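Local coordinates for Serine/threonine-protein kinase Tel1 (Chaetomium thermophilum, PDB 6SKY) that probably phosphorylates serine and threonine residues followed by glutamine, as an ATM-family kinase that signals DNA damage, at residues P2793-T2801 against L2923-N2932; T2714-F2725 against T2801-G2809. All coordinates share one frame; numbering follows the deposited sequence.

Contact 1 (P2793-T2801 against L2923-N2932)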
loop_
_atom_site.group_PDB
_atom_site.type_symbol
_atom_site.label_atom_id
_atom_site.label_comp_id
_atom_site.label_asym_id
_atom_site.label_seq_id
_atom_site.Cartn_x
_atom_site.Cartn_y
_atom_site.Cartn_z
ATOM N N PRO A 2793 -33.140 -0.076 -24.434
ATOM C CA PRO A 2793 -32.477 0.157 -23.150
ATOM C C PRO A 2793 -31.399 1.228 -23.223
ATOM O O PRO A 2793 -30.842 1.523 -24.279
ATOM C CB PRO A 2793 -31.867 -1.207 -22.823
ATOM C CG PRO A 2793 -32.567 -2.163 -23.692
ATOM C CD PRO A 2793 -32.913 -1.438 -24.925
ATOM N N GLU A 2794 -31.112 1.813 -22.064
ATOM C CA GLU A 2794 -30.014 2.761 -21.895
ATOM C C GLU A 2794 -28.851 2.003 -21.275
ATOM O O GLU A 2794 -28.811 1.796 -20.063
ATOM C CB GLU A 2794 -30.428 3.936 -21.018
ATOM C CG GLU A 2794 -31.522 4.805 -21.597
ATOM C CD GLU A 2794 -32.035 5.832 -20.610
ATOM O OE1 GLU A 2794 -31.535 5.865 -19.469
ATOM O OE2 GLU A 2794 -32.944 6.605 -20.971
ATOM N N LEU A 2795 -27.897 1.599 -22.103
ATOM C CA LEU A 2795 -26.816 0.717 -21.688
ATOM C C LEU A 2795 -25.483 1.448 -21.567
ATOM O O LEU A 2795 -24.431 0.897 -21.882
ATOM C CB LEU A 2795 -26.694 -0.457 -22.652
ATOM C CG LEU A 2795 -27.959 -1.291 -22.858
ATOM C CD1 LEU A 2795 -27.763 -2.279 -23.978
ATOM C CD2 LEU A 2795 -28.358 -2.010 -21.592
ATOM N N VAL A 2796 -25.507 2.691 -21.103
ATOM C CA VAL A 2796 -24.286 3.451 -20.851
ATOM C C VAL A 2796 -24.270 3.832 -19.379
ATOM O O VAL A 2796 -25.336 4.042 -18.791
ATOM C CB VAL A 2796 -24.195 4.695 -21.743
ATOM C CG1 VAL A 2796 -23.868 4.309 -23.155
ATOM C CG2 VAL A 2796 -25.491 5.463 -21.694
ATOM N N PRO A 2797 -23.105 3.935 -18.742
ATOM C CA PRO A 2797 -23.090 4.301 -17.324
ATOM C C PRO A 2797 -23.447 5.753 -17.072
ATOM O O PRO A 2797 -24.003 6.068 -16.016
ATOM C CB PRO A 2797 -21.652 3.987 -16.905
ATOM C CG PRO A 2797 -20.886 4.048 -18.140
ATOM C CD PRO A 2797 -21.767 3.591 -19.231
ATOM N N PHE A 2798 -23.140 6.643 -18.006
ATOM C CA PHE A 2798 -23.445 8.059 -17.887
ATOM C C PHE A 2798 -23.334 8.670 -19.273
ATOM O O PHE A 2798 -22.942 8.004 -20.229
ATOM C CB PHE A 2798 -22.521 8.752 -16.883
ATOM C CG PHE A 2798 -21.085 8.322 -16.960
ATOM C CD1 PHE A 2798 -20.574 7.414 -16.062
ATOM C CD2 PHE A 2798 -20.241 8.844 -17.912
ATOM C CE1 PHE A 2798 -19.268 7.032 -16.127
ATOM C CE2 PHE A 2798 -18.941 8.458 -17.972
ATOM C CZ PHE A 2798 -18.455 7.557 -17.080
ATOM N N ARG A 2799 -23.685 9.945 -19.375
ATOM C CA ARG A 2799 -23.660 10.653 -20.651
ATOM C C ARG A 2799 -22.279 11.249 -20.878
ATOM O O ARG A 2799 -21.848 12.133 -20.139
ATOM C CB ARG A 2799 -24.727 11.737 -20.695
ATOM C CG ARG A 2799 -24.804 12.399 -22.031
ATOM C CD ARG A 2799 -25.918 13.388 -22.116
ATOM N NE ARG A 2799 -26.098 13.824 -23.487
ATOM C CZ ARG A 2799 -27.021 13.348 -24.300
ATOM N NH1 ARG A 2799 -27.106 13.786 -25.534
ATOM N NH2 ARG A 2799 -27.865 12.444 -23.872
ATOM N N LEU A 2800 -21.579 10.746 -21.886
ATOM C CA LEU A 2800 -20.255 11.221 -22.261
ATOM C C LEU A 2800 -20.149 11.297 -23.775
ATOM O O LEU A 2800 -19.230 10.753 -24.382
ATOM C CB LEU A 2800 -19.167 10.328 -21.680
ATOM C CG LEU A 2800 -17.784 10.911 -21.440
ATOM C CD1 LEU A 2800 -17.866 12.051 -20.477
ATOM C CD2 LEU A 2800 -16.885 9.843 -20.893
ATOM N N THR A 2801 -21.119 11.937 -24.414
ATOM C CA THR A 2801 -21.114 12.045 -25.862
ATOM C C THR A 2801 -19.976 12.954 -26.323
ATOM O O THR A 2801 -19.182 13.448 -25.531
ATOM C CB THR A 2801 -22.463 12.549 -26.353
ATOM O OG1 THR A 2801 -22.636 13.911 -25.969
ATOM C CG2 THR A 2801 -23.558 11.739 -25.741
ATOM N N LEU A 2923 -15.200 2.326 -17.292
ATOM C CA LEU A 2923 -16.397 3.153 -17.393
ATOM C C LEU A 2923 -16.300 4.138 -18.545
ATOM O O LEU A 2923 -17.257 4.315 -19.299
ATOM C CB LEU A 2923 -16.633 3.897 -16.087
ATOM C CG LEU A 2923 -17.101 3.068 -14.907
ATOM C CD1 LEU A 2923 -17.172 3.934 -13.696
ATOM C CD2 LEU A 2923 -18.428 2.475 -15.222
ATOM N N ILE A 2924 -15.157 4.807 -18.690
ATOM C CA ILE A 2924 -15.008 5.764 -19.776
ATOM C C ILE A 2924 -14.911 5.051 -21.113
ATOM O O ILE A 2924 -15.262 5.617 -22.148
ATOM C CB ILE A 2924 -13.797 6.679 -19.523
ATOM C CG1 ILE A 2924 -13.973 7.441 -18.221
ATOM C CG2 ILE A 2924 -13.632 7.675 -20.622
ATOM C CD1 ILE A 2924 -12.937 8.473 -17.983
ATOM N N ASN A 2925 -14.458 3.801 -21.131
ATOM C CA ASN A 2925 -14.474 3.052 -22.382
ATOM C C ASN A 2925 -15.891 2.722 -22.808
ATOM O O ASN A 2925 -16.232 2.851 -23.985
ATOM C CB ASN A 2925 -13.668 1.765 -22.251
ATOM C CG ASN A 2925 -12.199 1.973 -22.468
ATOM O OD1 ASN A 2925 -11.378 1.329 -21.829
ATOM N ND2 ASN A 2925 -11.854 2.871 -23.372
ATOM N N GLN A 2926 -16.726 2.271 -21.878
ATOM C CA GLN A 2926 -18.070 1.886 -22.277
ATOM C C GLN A 2926 -19.024 3.062 -22.381
ATOM O O GLN A 2926 -20.101 2.909 -22.956
ATOM C CB GLN A 2926 -18.638 0.831 -21.329
ATOM C CG GLN A 2926 -18.736 1.246 -19.901
ATOM C CD GLN A 2926 -19.302 0.153 -19.025
ATOM O OE1 GLN A 2926 -20.511 0.076 -18.815
ATOM N NE2 GLN A 2926 -18.433 -0.697 -18.503
ATOM N N ALA A 2927 -18.654 4.234 -21.877
ATOM C CA ALA A 2927 -19.502 5.404 -22.028
ATOM C C ALA A 2927 -19.303 6.115 -23.354
ATOM O O ALA A 2927 -20.214 6.809 -23.801
ATOM C CB ALA A 2927 -19.255 6.384 -20.890
ATOM N N THR A 2928 -18.138 5.972 -23.981
ATOM C CA THR A 2928 -17.826 6.636 -25.239
ATOM C C THR A 2928 -17.771 5.673 -26.413
ATOM O O THR A 2928 -17.376 6.076 -27.507
ATOM C CB THR A 2928 -16.499 7.385 -25.134
ATOM O OG1 THR A 2928 -15.503 6.522 -24.591
ATOM C CG2 THR A 2928 -16.626 8.587 -24.245
ATOM N N SER A 2929 -18.171 4.424 -26.219
ATOM C CA SER A 2929 -18.053 3.415 -27.259
ATOM C C SER A 2929 -19.097 3.622 -28.342
ATOM O O SER A 2929 -20.270 3.851 -28.055
ATOM C CB SER A 2929 -18.208 2.030 -26.646
ATOM O OG SER A 2929 -18.118 1.023 -27.627
ATOM N N VAL A 2930 -18.669 3.527 -29.600
ATOM C CA VAL A 2930 -19.584 3.746 -30.714
ATOM C C VAL A 2930 -20.573 2.598 -30.843
ATOM O O VAL A 2930 -21.688 2.784 -31.333
ATOM C CB VAL A 2930 -18.787 3.961 -32.011
ATOM C CG1 VAL A 2930 -19.702 3.991 -33.211
ATOM C CG2 VAL A 2930 -18.012 5.249 -31.928
ATOM N N SER A 2931 -20.205 1.404 -30.395
ATOM C CA SER A 2931 -21.138 0.293 -30.448
ATOM C C SER A 2931 -22.160 0.330 -29.325
ATOM O O SER A 2931 -23.161 -0.385 -29.397
ATOM C CB SER A 2931 -20.380 -1.027 -30.406
ATOM O OG SER A 2931 -19.848 -1.268 -29.122
ATOM N N ASN A 2932 -21.928 1.128 -28.289
ATOM C CA ASN A 2932 -22.924 1.340 -27.249
ATOM C C ASN A 2932 -23.781 2.557 -27.515
ATOM O O ASN A 2932 -24.958 2.565 -27.156
ATOM C CB ASN A 2932 -22.256 1.512 -25.889
ATOM C CG ASN A 2932 -21.552 0.281 -25.437
ATOM O OD1 ASN A 2932 -21.472 -0.700 -26.164
ATOM N ND2 ASN A 2932 -21.025 0.316 -24.229
#
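V2796 and A2927 bring the two backbones closest, 5.3 Å from CA to CA, where the irregular chain 2793-2801 runs past the last turn of the helix ending near A2927. One residue earlier, L2795 has N2932 as its nearest backbone neighbour, in the short helix with S2929 at its N-cap position. The side-chain packing is mainly apolar. P2797, a rigid wedge suited to a chain without regular structure, rests its CG 3.8 Å from L2923 O and its CB on CD2 of L2923, while the Q2926 side chain passes obliquely over the same ring, its CG near CG and CD of P2797. The methyl of A2927 is small enough to sit among three neighbours: CG of P2797, CB of L2800 and CE2 of F2798, the last 3.6 Å from A2927 CB. With its CG between backbone N and carbonyl carbon (chi1 41°), F2798 swings its ring to the helix, and P2797 CG lies over one face, toward its rim. L2800 reaches over with CD2, 3.6 Å from CG2 of T2928 and 3.9 Å from CG2 of I2924. T2928 can offer this methyl because OG1 bonds back to I2924 O (2.6 Å). At the helix end, N2932 ND2 meets a lone pair of Q2926 O in the carbonyl plane, at 3.0 Å. The arrangement is that of PIKK kinases, in which the FATC domain packs against the end of the activation segment.

Contact 2 (T2714-F2725 against T2801-G2809)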
loop_
_atom_site.group_PDB
_atom_site.type_symbol
_atom_site.label_atom_id
_atom_site.label_comp_id
_atom_site.label_asym_id
_atom_site.label_seq_id
_atom_site.Cartn_x
_atom_site.Cartn_y
_atom_site.Cartn_z
ATOM N N THR A 2714 -22.714 10.784 -37.494
ATOM C CA THR A 2714 -21.748 11.568 -36.739
ATOM C C THR A 2714 -20.555 12.006 -37.571
ATOM O O THR A 2714 -19.771 12.828 -37.099
ATOM C CB THR A 2714 -21.246 10.810 -35.514
ATOM O OG1 THR A 2714 -20.441 9.706 -35.921
ATOM C CG2 THR A 2714 -22.397 10.320 -34.696
ATOM N N GLU A 2715 -20.383 11.487 -38.782
ATOM C CA GLU A 2715 -19.373 12.069 -39.655
ATOM C C GLU A 2715 -19.806 13.395 -40.258
ATOM O O GLU A 2715 -18.969 14.099 -40.827
ATOM C CB GLU A 2715 -19.009 11.092 -40.767
ATOM C CG GLU A 2715 -17.844 10.202 -40.407
ATOM C CD GLU A 2715 -17.766 8.953 -41.255
ATOM O OE1 GLU A 2715 -18.605 8.788 -42.165
ATOM O OE2 GLU A 2715 -16.864 8.127 -41.007
ATOM N N ARG A 2716 -21.080 13.751 -40.146
ATOM C CA ARG A 2716 -21.610 15.007 -40.654
ATOM C C ARG A 2716 -22.181 15.857 -39.532
ATOM O O ARG A 2716 -23.122 16.615 -39.736
ATOM C CB ARG A 2716 -22.682 14.755 -41.707
ATOM C CG ARG A 2716 -22.198 14.035 -42.928
ATOM C CD ARG A 2716 -23.215 14.170 -44.024
ATOM N NE ARG A 2716 -23.535 15.570 -44.277
ATOM C CZ ARG A 2716 -24.561 15.979 -45.013
ATOM N NH1 ARG A 2716 -24.779 17.272 -45.191
ATOM N NH2 ARG A 2716 -25.373 15.092 -45.568
ATOM N N PHE A 2717 -21.622 15.730 -38.338
ATOM C CA PHE A 2717 -22.125 16.434 -37.168
ATOM C C PHE A 2717 -20.930 16.636 -36.253
ATOM O O PHE A 2717 -20.393 15.662 -35.725
ATOM C CB PHE A 2717 -23.222 15.628 -36.488
ATOM C CG PHE A 2717 -24.244 16.453 -35.778
ATOM C CD1 PHE A 2717 -25.123 17.238 -36.479
ATOM C CD2 PHE A 2717 -24.352 16.411 -34.413
ATOM C CE1 PHE A 2717 -26.065 17.979 -35.830
ATOM C CE2 PHE A 2717 -25.298 17.149 -33.768
ATOM C CZ PHE A 2717 -26.154 17.932 -34.477
ATOM N N HIS A 2718 -20.500 17.872 -36.088
ATOM C CA HIS A 2718 -19.298 18.119 -35.317
ATOM C C HIS A 2718 -19.633 18.822 -34.016
ATOM O O HIS A 2718 -20.516 19.677 -33.999
ATOM C CB HIS A 2718 -18.306 18.976 -36.104
ATOM C CG HIS A 2718 -17.970 18.431 -37.452
ATOM N ND1 HIS A 2718 -18.691 18.746 -38.581
ATOM C CD2 HIS A 2718 -16.993 17.586 -37.853
ATOM C CE1 HIS A 2718 -18.172 18.120 -39.620
ATOM N NE2 HIS A 2718 -17.141 17.409 -39.205
ATOM N N PRO A 2719 -18.946 18.502 -32.926
ATOM C CA PRO A 2719 -19.273 19.120 -31.638
ATOM C C PRO A 2719 -18.981 20.609 -31.610
ATOM O O PRO A 2719 -18.058 21.100 -32.260
ATOM C CB PRO A 2719 -18.379 18.365 -30.654
ATOM C CG PRO A 2719 -17.332 17.752 -31.475
ATOM C CD PRO A 2719 -17.928 17.454 -32.787
ATOM N N VAL A 2720 -19.784 21.333 -30.832
ATOM C CA VAL A 2720 -19.678 22.782 -30.732
ATOM C C VAL A 2720 -19.692 23.242 -29.284
ATOM O O VAL A 2720 -19.888 24.426 -29.012
ATOM C CB VAL A 2720 -20.818 23.473 -31.493
ATOM C CG1 VAL A 2720 -20.760 23.147 -32.945
ATOM C CG2 VAL A 2720 -22.125 23.063 -30.914
ATOM N N MET A 2721 -19.499 22.331 -28.339
ATOM C CA MET A 2721 -19.679 22.712 -26.945
ATOM C C MET A 2721 -18.571 23.630 -26.460
ATOM O O MET A 2721 -18.787 24.433 -25.547
ATOM C CB MET A 2721 -19.764 21.468 -26.079
ATOM C CG MET A 2721 -20.051 21.724 -24.629
ATOM S SD MET A 2721 -21.682 22.375 -24.335
ATOM C CE MET A 2721 -21.460 22.970 -22.673
ATOM N N ARG A 2722 -17.395 23.557 -27.076
ATOM C CA ARG A 2722 -16.285 24.396 -26.656
ATOM C C ARG A 2722 -16.577 25.873 -26.832
ATOM O O ARG A 2722 -15.890 26.702 -26.236
ATOM C CB ARG A 2722 -15.034 24.032 -27.433
ATOM C CG ARG A 2722 -15.065 24.468 -28.849
ATOM C CD ARG A 2722 -13.956 23.823 -29.609
ATOM N NE ARG A 2722 -14.042 24.098 -31.031
ATOM C CZ ARG A 2722 -14.796 23.413 -31.875
ATOM N NH1 ARG A 2722 -14.811 23.729 -33.154
ATOM N NH2 ARG A 2722 -15.543 22.421 -31.436
ATOM N N TYR A 2723 -17.578 26.222 -27.626
ATOM C CA TYR A 2723 -17.936 27.615 -27.793
ATOM C C TYR A 2723 -18.810 28.140 -26.676
ATOM O O TYR A 2723 -18.844 29.352 -26.477
ATOM C CB TYR A 2723 -18.640 27.816 -29.121
ATOM C CG TYR A 2723 -17.719 27.648 -30.288
ATOM C CD1 TYR A 2723 -17.797 26.541 -31.099
ATOM C CD2 TYR A 2723 -16.758 28.592 -30.566
ATOM C CE1 TYR A 2723 -16.959 26.387 -32.156
ATOM C CE2 TYR A 2723 -15.914 28.444 -31.620
ATOM C CZ TYR A 2723 -16.017 27.341 -32.412
ATOM O OH TYR A 2723 -15.166 27.191 -33.475
ATOM N N PHE A 2724 -19.504 27.276 -25.935
ATOM C CA PHE A 2724 -20.321 27.770 -24.836
ATOM C C PHE A 2724 -19.505 28.657 -23.919
ATOM O O PHE A 2724 -19.997 29.663 -23.408
ATOM C CB PHE A 2724 -20.923 26.609 -24.045
ATOM C CG PHE A 2724 -21.731 27.040 -22.856
ATOM C CD1 PHE A 2724 -23.055 27.368 -22.991
ATOM C CD2 PHE A 2724 -21.161 27.122 -21.607
ATOM C CE1 PHE A 2724 -23.781 27.767 -21.922
ATOM C CE2 PHE A 2724 -21.886 27.526 -20.536
ATOM C CZ PHE A 2724 -23.196 27.845 -20.692
ATOM N N PHE A 2725 -18.245 28.310 -23.718
ATOM C CA PHE A 2725 -17.385 29.052 -22.822
ATOM C C PHE A 2725 -16.721 30.225 -23.501
ATOM O O PHE A 2725 -16.401 31.208 -22.837
ATOM C CB PHE A 2725 -16.333 28.119 -22.228
ATOM C CG PHE A 2725 -16.921 26.983 -21.475
ATOM C CD1 PHE A 2725 -17.332 27.150 -20.178
ATOM C CD2 PHE A 2725 -17.115 25.765 -22.076
ATOM C CE1 PHE A 2725 -17.900 26.127 -19.499
ATOM C CE2 PHE A 2725 -17.684 24.742 -21.393
ATOM C CZ PHE A 2725 -18.071 24.925 -20.104
ATOM N N THR A 2801 -21.119 11.937 -24.414
ATOM C CA THR A 2801 -21.114 12.045 -25.862
ATOM C C THR A 2801 -19.976 12.954 -26.323
ATOM O O THR A 2801 -19.182 13.448 -25.531
ATOM C CB THR A 2801 -22.463 12.549 -26.353
ATOM O OG1 THR A 2801 -22.636 13.911 -25.969
ATOM C CG2 THR A 2801 -23.558 11.739 -25.741
ATOM N N ARG A 2802 -19.877 13.164 -27.633
ATOM C CA ARG A 2802 -18.781 13.968 -28.160
ATOM C C ARG A 2802 -18.908 15.429 -27.766
ATOM O O ARG A 2802 -17.896 16.119 -27.626
ATOM C CB ARG A 2802 -18.717 13.851 -29.677
ATOM C CG ARG A 2802 -18.262 12.516 -30.189
ATOM C CD ARG A 2802 -18.423 12.463 -31.683
ATOM N NE ARG A 2802 -19.745 12.919 -32.082
ATOM C CZ ARG A 2802 -20.005 13.527 -33.228
ATOM N NH1 ARG A 2802 -19.030 13.755 -34.086
ATOM N NH2 ARG A 2802 -21.232 13.917 -33.507
ATOM N N ASP A 2803 -20.131 15.916 -27.577
ATOM C CA ASP A 2803 -20.319 17.292 -27.150
ATOM C C ASP A 2803 -19.996 17.491 -25.680
ATOM O O ASP A 2803 -19.506 18.554 -25.307
ATOM C CB ASP A 2803 -21.745 17.743 -27.431
ATOM C CG ASP A 2803 -21.858 18.531 -28.710
ATOM O OD1 ASP A 2803 -22.247 17.961 -29.746
ATOM O OD2 ASP A 2803 -21.540 19.730 -28.689
ATOM N N ILE A 2804 -20.260 16.509 -24.828
ATOM C CA ILE A 2804 -19.876 16.655 -23.433
ATOM C C ILE A 2804 -18.362 16.710 -23.310
ATOM O O ILE A 2804 -17.819 17.495 -22.532
ATOM C CB ILE A 2804 -20.487 15.527 -22.579
ATOM C CG1 ILE A 2804 -21.845 15.934 -22.019
ATOM C CG2 ILE A 2804 -19.607 15.203 -21.412
ATOM C CD1 ILE A 2804 -22.878 16.172 -23.035
ATOM N N VAL A 2805 -17.659 15.907 -24.100
ATOM C CA VAL A 2805 -16.209 15.858 -24.030
ATOM C C VAL A 2805 -15.579 17.054 -24.721
ATOM O O VAL A 2805 -14.476 17.470 -24.362
ATOM C CB VAL A 2805 -15.719 14.533 -24.627
ATOM C CG1 VAL A 2805 -14.236 14.459 -24.611
ATOM C CG2 VAL A 2805 -16.282 13.393 -23.854
ATOM N N ASP A 2806 -16.255 17.635 -25.711
ATOM C CA ASP A 2806 -15.709 18.803 -26.386
ATOM C C ASP A 2806 -15.587 19.995 -25.452
ATOM O O ASP A 2806 -14.676 20.810 -25.607
ATOM C CB ASP A 2806 -16.578 19.160 -27.582
ATOM C CG ASP A 2806 -15.905 20.126 -28.517
ATOM O OD1 ASP A 2806 -14.820 19.804 -29.031
ATOM O OD2 ASP A 2806 -16.462 21.206 -28.756
ATOM N N GLY A 2807 -16.487 20.125 -24.487
ATOM C CA GLY A 2807 -16.412 21.226 -23.556
ATOM C C GLY A 2807 -15.310 21.110 -22.533
ATOM O O GLY A 2807 -15.069 22.071 -21.802
ATOM N N MET A 2808 -14.638 19.967 -22.465
ATOM C CA MET A 2808 -13.601 19.727 -21.478
ATOM C C MET A 2808 -12.230 20.201 -21.913
ATOM O O MET A 2808 -11.314 20.221 -21.091
ATOM C CB MET A 2808 -13.520 18.240 -21.147
ATOM C CG MET A 2808 -14.628 17.759 -20.273
ATOM S SD MET A 2808 -14.704 15.986 -20.155
ATOM C CE MET A 2808 -16.294 15.847 -19.376
ATOM N N GLY A 2809 -12.053 20.559 -23.174
ATOM C CA GLY A 2809 -10.809 21.169 -23.573
ATOM C C GLY A 2809 -9.983 20.394 -24.569
ATOM O O GLY A 2809 -10.490 19.527 -25.280
#
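The R2802 guanidinium is sandwiched, with CB of T2714 over one face and CD of P2719 over the other. At its edge lies F2717 O, gripped end-on and near the guanidinium plane by NH1 and NH2, each 2.9 Å from that oxygen. NH1 adds a weak bond to T2714 O, and NH2 also serves Y2943 O near the C terminus; arginine suits a place where several backbone carbonyls converge. The second guanidinium, of R2722, has Y2723 CE1 over one face and D2806 OD2 at its edge, in a salt bridge of 3.1 Å from NH2, although the carboxylate plane stands at 89° to it. D2806 CG, anti to the backbone N (chi1 -166°), carries OD2 to where R2722 N, 3.0 Å away, binds it from the opposite face of the carboxylate. R2722 NH2 also reaches P2719 O. With an alanine here, D2806 would probably lose its charged mate and P2719 O this donor. D2803 takes V2720 N on OD2 (3.2 Å, 163°), while its OD1 is held by H2678. P2719 CB packs on D2806 CB at 3.6 Å, and G2807, lacking a side chain, lets M2721 CG settle over its CA. Here, in the PI3/PI4-kinase catalytic domain, the helix following the activation segment packs on the irregular chain leading into helix 2722-2726, the M2721 side chain about 14 Å from the bound nucleotide analogue.

In the fold
From the N-terminal side, the chain runs through 2714-2725, then 2793-2801, then 2801-2809, and lastly 2923-2932, so the two contacts alternate and their loops cross. Contact 2 closes a loop of 75 residues that holds helix 2732-2755 and the magnesium ligand D2779. Contact 1 closes one of 121 residues, 55 of them helical and none in strands, and brings the FATC region back to the kinase domain. They share T2801, the N-cap of helix 2802-2806, whose OG1 bonds to A2944 O. Side by side, L2800 CG packs on V2805 CG2 at 3.8 Å. Together they join the end of the activation segment and the helix after it to the FATC helices through contact 1 and to 2714-2725 through contact 2.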